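Local atomic coordinates of ornithine carbamoyltransferase (Giardia intestinalis, PDB entry 3GRF), a protein that probably catalyses the reversible transfer of a carbamoyl group between carbamoyl phosphate and ornithine, in the arginine degradation pathway. Residues S170-T175 with Y239-M244; F279-P284 with G288-A293. One frame throughout, in Å; residues are numbered along the deposited sequence.

Contact 1. Residues S170-T175 with Y239-M244; sequences SMNNVT and YTDSWM
N172 and D241 reach each other from opposite directions, amide against carboxylate, and this pair supplies the polar part of the contact. ND2 of N172 donates to OD2 of D241 over 2.8 Å, with a bent N-H...O angle of 133°. The acceptor lies in the amide plane and is approached on its syn lone pair, the side facing the other carboxylate oxygen. Amide and carboxylate are nearly coplanar, their planes 23° apart. D241 OD2 is also bonded to the hydroxyl of Y166 on strand 164-167, and N172 ND2 to the backbone O of D169, so both atoms are held from two sources. The amide is pinned at its other end too: OD1 of N172 takes the backbone N of V174 at 2.7 Å, a capping bond in which the donor stands above the carbonyl plane. With both ends of the amide engaged, its rotation is fixed, and the N-cap residue links the start of helix 173-185 to the carboxylate.

The apolar contact is between V174 and Y239, whose side chains cross at about a right angle: CG1 of V174 reaches CE1 of Y239 at 4.1 Å, approaching the ring obliquely. The aliphatic carbons of V174 also lie against the carboxylate, with CB of V174 3.7 Å and CG1 of V174 3.8 Å from OD1 of D241. Y239 in turn sends its hydroxyl to D141 on helix 135-151.

Overall, the N-terminus of the helix following strand 164-167 meets the C-terminal end of neighbouring strand 237-240. This is the crevice at the topological switch point of the Rossmann-like sheet, strand order 3-2-1-4-5, where relatives of this enzyme probably bind ornithine.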
# COMPACT_ATOMS: atom_id res chain seq x y z
N SER A 170 6.02 -28.15 20.52
CA SER A 170 6.99 -27.27 21.12
C SER A 170 8.28 -27.23 20.37
O SER A 170 9.25 -26.60 20.80
CB SER A 170 7.15 -27.60 22.61
OG SER A 170 5.90 -27.34 23.28
N MET A 171 8.28 -27.84 19.19
CA MET A 171 9.36 -27.64 18.28
C MET A 171 8.82 -26.57 17.36
O MET A 171 8.24 -26.86 16.32
CB MET A 171 9.67 -28.93 17.53
CG MET A 171 11.00 -28.84 16.82
SD MET A 171 11.42 -30.23 15.75
CE MET A 171 11.75 -31.53 16.90
N ASN A 172 8.91 -25.32 17.79
CA ASN A 172 8.05 -24.33 17.28
C ASN A 172 8.69 -22.98 17.51
O ASN A 172 9.09 -22.67 18.63
CB ASN A 172 6.69 -24.47 18.01
CG ASN A 172 5.70 -23.37 17.71
OD1 ASN A 172 6.02 -22.30 17.20
ND2 ASN A 172 4.48 -23.61 18.13
N ASN A 173 8.78 -22.18 16.51
CA ASN A 173 9.43 -20.87 16.59
C ASN A 173 8.80 -19.94 17.63
O ASN A 173 9.49 -19.10 18.22
CB ASN A 173 9.42 -20.23 15.21
CG ASN A 173 8.06 -19.73 14.79
OD1 ASN A 173 7.13 -20.50 14.59
ND2 ASN A 173 7.94 -18.41 14.65
N VAL A 174 7.49 -20.09 17.83
CA VAL A 174 6.76 -19.30 18.84
C VAL A 174 7.15 -19.76 20.25
O VAL A 174 7.41 -18.94 21.11
CB VAL A 174 5.19 -19.27 18.54
CG1 VAL A 174 4.35 -19.06 19.81
CG2 VAL A 174 4.85 -18.16 17.50
N THR A 175 7.21 -21.08 20.48
CA THR A 175 7.65 -21.67 21.75
C THR A 175 9.10 -21.28 22.05
O THR A 175 9.38 -20.85 23.15
CB THR A 175 7.54 -23.20 21.73
OG1 THR A 175 6.28 -23.55 21.14
CG2 THR A 175 7.63 -23.79 23.13
N TYR A 239 -0.53 -20.89 27.53
CA TYR A 239 -0.43 -20.32 26.22
C TYR A 239 -0.35 -21.52 25.31
O TYR A 239 0.31 -22.49 25.64
CB TYR A 239 0.85 -19.47 26.18
CG TYR A 239 1.10 -18.58 24.98
CD1 TYR A 239 1.19 -19.09 23.69
CD2 TYR A 239 1.31 -17.25 25.16
CE1 TYR A 239 1.47 -18.29 22.61
CE2 TYR A 239 1.62 -16.44 24.11
CZ TYR A 239 1.66 -16.96 22.83
OH TYR A 239 1.96 -16.13 21.79
N THR A 240 -1.07 -21.45 24.19
CA THR A 240 -0.96 -22.48 23.17
C THR A 240 -1.05 -21.87 21.79
O THR A 240 -1.32 -20.68 21.64
CB THR A 240 -2.00 -23.60 23.37
OG1 THR A 240 -1.68 -24.70 22.50
CG2 THR A 240 -3.41 -23.10 23.14
N ASP A 241 -0.73 -22.65 20.76
CA ASP A 241 -0.92 -22.11 19.42
C ASP A 241 -1.09 -23.22 18.40
O ASP A 241 -1.06 -24.38 18.77
CB ASP A 241 0.17 -21.04 19.05
CG ASP A 241 1.45 -21.62 18.43
OD1 ASP A 241 2.01 -20.95 17.55
OD2 ASP A 241 1.90 -22.70 18.81
N SER A 242 -1.32 -22.82 17.16
CA SER A 242 -1.81 -23.66 16.11
C SER A 242 -1.00 -24.95 16.01
O SER A 242 0.22 -24.92 15.96
CB SER A 242 -1.76 -22.88 14.80
OG SER A 242 -1.81 -23.76 13.69
N TRP A 243 -1.71 -26.07 15.99
CA TRP A 243 -1.16 -27.38 15.66
C TRP A 243 -0.82 -27.58 14.17
O TRP A 243 -0.07 -28.51 13.85
CB TRP A 243 -2.17 -28.45 16.06
CG TRP A 243 -2.30 -28.67 17.53
CD1 TRP A 243 -1.57 -28.09 18.54
CD2 TRP A 243 -3.20 -29.57 18.16
NE1 TRP A 243 -1.98 -28.57 19.76
CE2 TRP A 243 -2.98 -29.48 19.55
CE3 TRP A 243 -4.19 -30.44 17.68
CZ2 TRP A 243 -3.71 -30.24 20.48
CZ3 TRP A 243 -4.93 -31.20 18.61
CH2 TRP A 243 -4.68 -31.09 19.99
N MET A 244 -1.38 -26.75 13.29
CA MET A 244 -1.20 -26.89 11.83
C MET A 244 0.25 -26.72 11.38
O MET A 244 0.78 -25.61 11.39
CB MET A 244 -2.09 -25.91 11.04
CG MET A 244 -1.46 -25.32 9.74
SD MET A 244 -1.78 -26.17 8.16
CE MET A 244 -2.99 -25.05 7.40

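Contact 2. Residues F279-P284 with G288-A293; sequences FMNCLP and GEEQTA
F279 and Q291 make the nonpolar half of this contact. CZ of F279 comes within 3.4 Å of CG of Q291, a close carbon-carbon approach, and lies 4.0 Å from CB of Q291. The two side chains cross at about a right angle, with CG reaching the ring obliquely. The glutamine chain folds at chi2 and carries its amide along past the phenyl group: NE2 of Q291 is 4.2 Å from CE2 of F279, and the amide plane is tilted 34° from the ring. The chi1 of Q291, 26°, lies well away from a staggered value, which together with the short CZ-CG distance points to tight packing. F279 also packs on C303 of helix 303-322.

Polar groups gather around E290. Its CG sits between the backbone N and the carbonyl carbon, and a second bend at chi2 brings the carboxylate near N281 and P284. The principal partner of E290 OE1 is the backbone N of T286, in the short connection between the two segments. The side chain of N281 crosses that of E290 at about a right angle, with the amide and carboxylate planes 67° apart. A water lies 2.8 Å from P284 O, to which it can donate, and 3.3 Å from OE1 of E290, a weak link.

The peptide bond before P284 is cis. The side chain of L283 packs on V96 of the second subunit. The sequence N-C-L-P at the end of edge strand 278-281 corresponds to the H-C-L-P motif of ornithine carbamoyltransferases, whose loop, with its cis proline, borders the active-site cleft between domains and subunits.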
# COMPACT_ATOMS: atom_id res chain seq x y z
N PHE A 279 -5.46 -17.16 29.88
CA PHE A 279 -5.20 -18.03 28.73
C PHE A 279 -4.83 -17.14 27.49
O PHE A 279 -5.49 -16.11 27.23
CB PHE A 279 -6.43 -18.91 28.43
CG PHE A 279 -6.35 -19.57 27.13
CD1 PHE A 279 -5.59 -20.75 27.01
CD2 PHE A 279 -6.92 -19.00 26.01
CE1 PHE A 279 -5.42 -21.36 25.75
CE2 PHE A 279 -6.78 -19.60 24.72
CZ PHE A 279 -6.02 -20.76 24.60
N MET A 280 -3.76 -17.51 26.77
CA MET A 280 -3.24 -16.79 25.62
C MET A 280 -3.07 -17.73 24.42
O MET A 280 -2.83 -18.92 24.63
CB MET A 280 -1.87 -16.23 26.00
CG MET A 280 -1.97 -15.23 27.11
SD MET A 280 -0.42 -14.38 27.51
CE MET A 280 -0.28 -13.13 26.22
N ASN A 281 -3.17 -17.20 23.20
CA ASN A 281 -2.91 -17.93 21.93
C ASN A 281 -2.64 -16.82 20.91
O ASN A 281 -3.48 -15.89 20.71
CB ASN A 281 -4.16 -18.80 21.55
CG ASN A 281 -4.03 -19.58 20.21
OD1 ASN A 281 -4.67 -20.61 20.04
ND2 ASN A 281 -3.22 -19.11 19.29
N CYS A 282 -1.47 -16.85 20.28
CA CYS A 282 -1.07 -15.76 19.38
C CYS A 282 -1.96 -15.67 18.13
O CYS A 282 -1.93 -14.65 17.44
CB CYS A 282 0.41 -15.90 19.02
SG CYS A 282 0.89 -17.52 18.34
N LEU A 283 -2.74 -16.72 17.86
CA LEU A 283 -3.64 -16.81 16.68
C LEU A 283 -2.89 -17.14 15.37
O LEU A 283 -1.69 -16.96 15.30
CB LEU A 283 -4.54 -15.56 16.51
CG LEU A 283 -5.44 -15.16 17.69
CD1 LEU A 283 -6.19 -13.84 17.45
CD2 LEU A 283 -6.41 -16.31 18.07
N PRO A 284 -3.59 -17.66 14.35
CA PRO A 284 -5.00 -18.08 14.26
C PRO A 284 -5.38 -19.21 15.22
O PRO A 284 -4.60 -20.17 15.40
CB PRO A 284 -5.13 -18.54 12.81
CG PRO A 284 -3.75 -18.92 12.43
CD PRO A 284 -2.90 -17.89 13.07
N GLY A 288 -11.18 -26.47 18.09
CA GLY A 288 -11.17 -27.85 18.61
C GLY A 288 -9.84 -28.57 18.45
O GLY A 288 -9.79 -29.81 18.54
N GLU A 289 -8.78 -27.80 18.18
CA GLU A 289 -7.43 -28.37 18.10
C GLU A 289 -6.62 -28.01 19.33
O GLU A 289 -6.74 -28.68 20.34
CB GLU A 289 -6.76 -27.98 16.78
CG GLU A 289 -7.61 -28.46 15.59
CD GLU A 289 -6.87 -28.51 14.27
OE1 GLU A 289 -5.79 -27.88 14.17
OE2 GLU A 289 -7.38 -29.19 13.33
N GLU A 290 -5.83 -26.94 19.28
CA GLU A 290 -4.92 -26.62 20.38
C GLU A 290 -5.67 -26.23 21.66
O GLU A 290 -5.13 -26.37 22.78
CB GLU A 290 -3.92 -25.53 19.96
CG GLU A 290 -4.55 -24.16 19.68
CD GLU A 290 -5.05 -23.98 18.25
OE1 GLU A 290 -5.54 -22.89 17.94
OE2 GLU A 290 -4.94 -24.91 17.43
N GLN A 291 -6.91 -25.78 21.51
CA GLN A 291 -7.78 -25.58 22.68
C GLN A 291 -9.27 -25.75 22.38
O GLN A 291 -9.65 -25.75 21.22
CB GLN A 291 -7.52 -24.23 23.33
CG GLN A 291 -6.95 -23.20 22.35
CD GLN A 291 -8.03 -22.56 21.61
OE1 GLN A 291 -8.01 -22.44 20.37
NE2 GLN A 291 -9.04 -22.18 22.34
N THR A 292 -10.08 -25.95 23.41
CA THR A 292 -11.53 -26.00 23.27
C THR A 292 -12.11 -24.62 23.14
O THR A 292 -11.48 -23.65 23.57
CB THR A 292 -12.23 -26.75 24.42
OG1 THR A 292 -12.05 -26.05 25.66
CG2 THR A 292 -11.69 -28.18 24.56
N ALA A 293 -13.29 -24.53 22.54
CA ALA A 293 -13.97 -23.28 22.34
C ALA A 293 -14.33 -22.67 23.71
O ALA A 293 -14.23 -21.46 23.90
CB ALA A 293 -15.23 -23.48 21.43
O HOH W 1 -4.85 -22.89 14.69

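Both contacts lie at the C-terminal ends of adjacent parallel strands, 237-240 and 278-281, with centres 10 Å apart, and they touch: T240 N is 3.1 Å from M280 O, a probable hydrogen bond of the sheet. Contact 1 joins different parts of the domain, a helix start and a strand end 64 residues away, through a direct amide-carboxylate bond. Contact 2 is local, its two segments separated by only three residues, and relies on ring-to-chain packing with less certain polar links. Each is mostly buried, but contact 2 has an exposed margin at P284 and an intersubunit neighbour, whereas no other subunit touches the segments of contact 1.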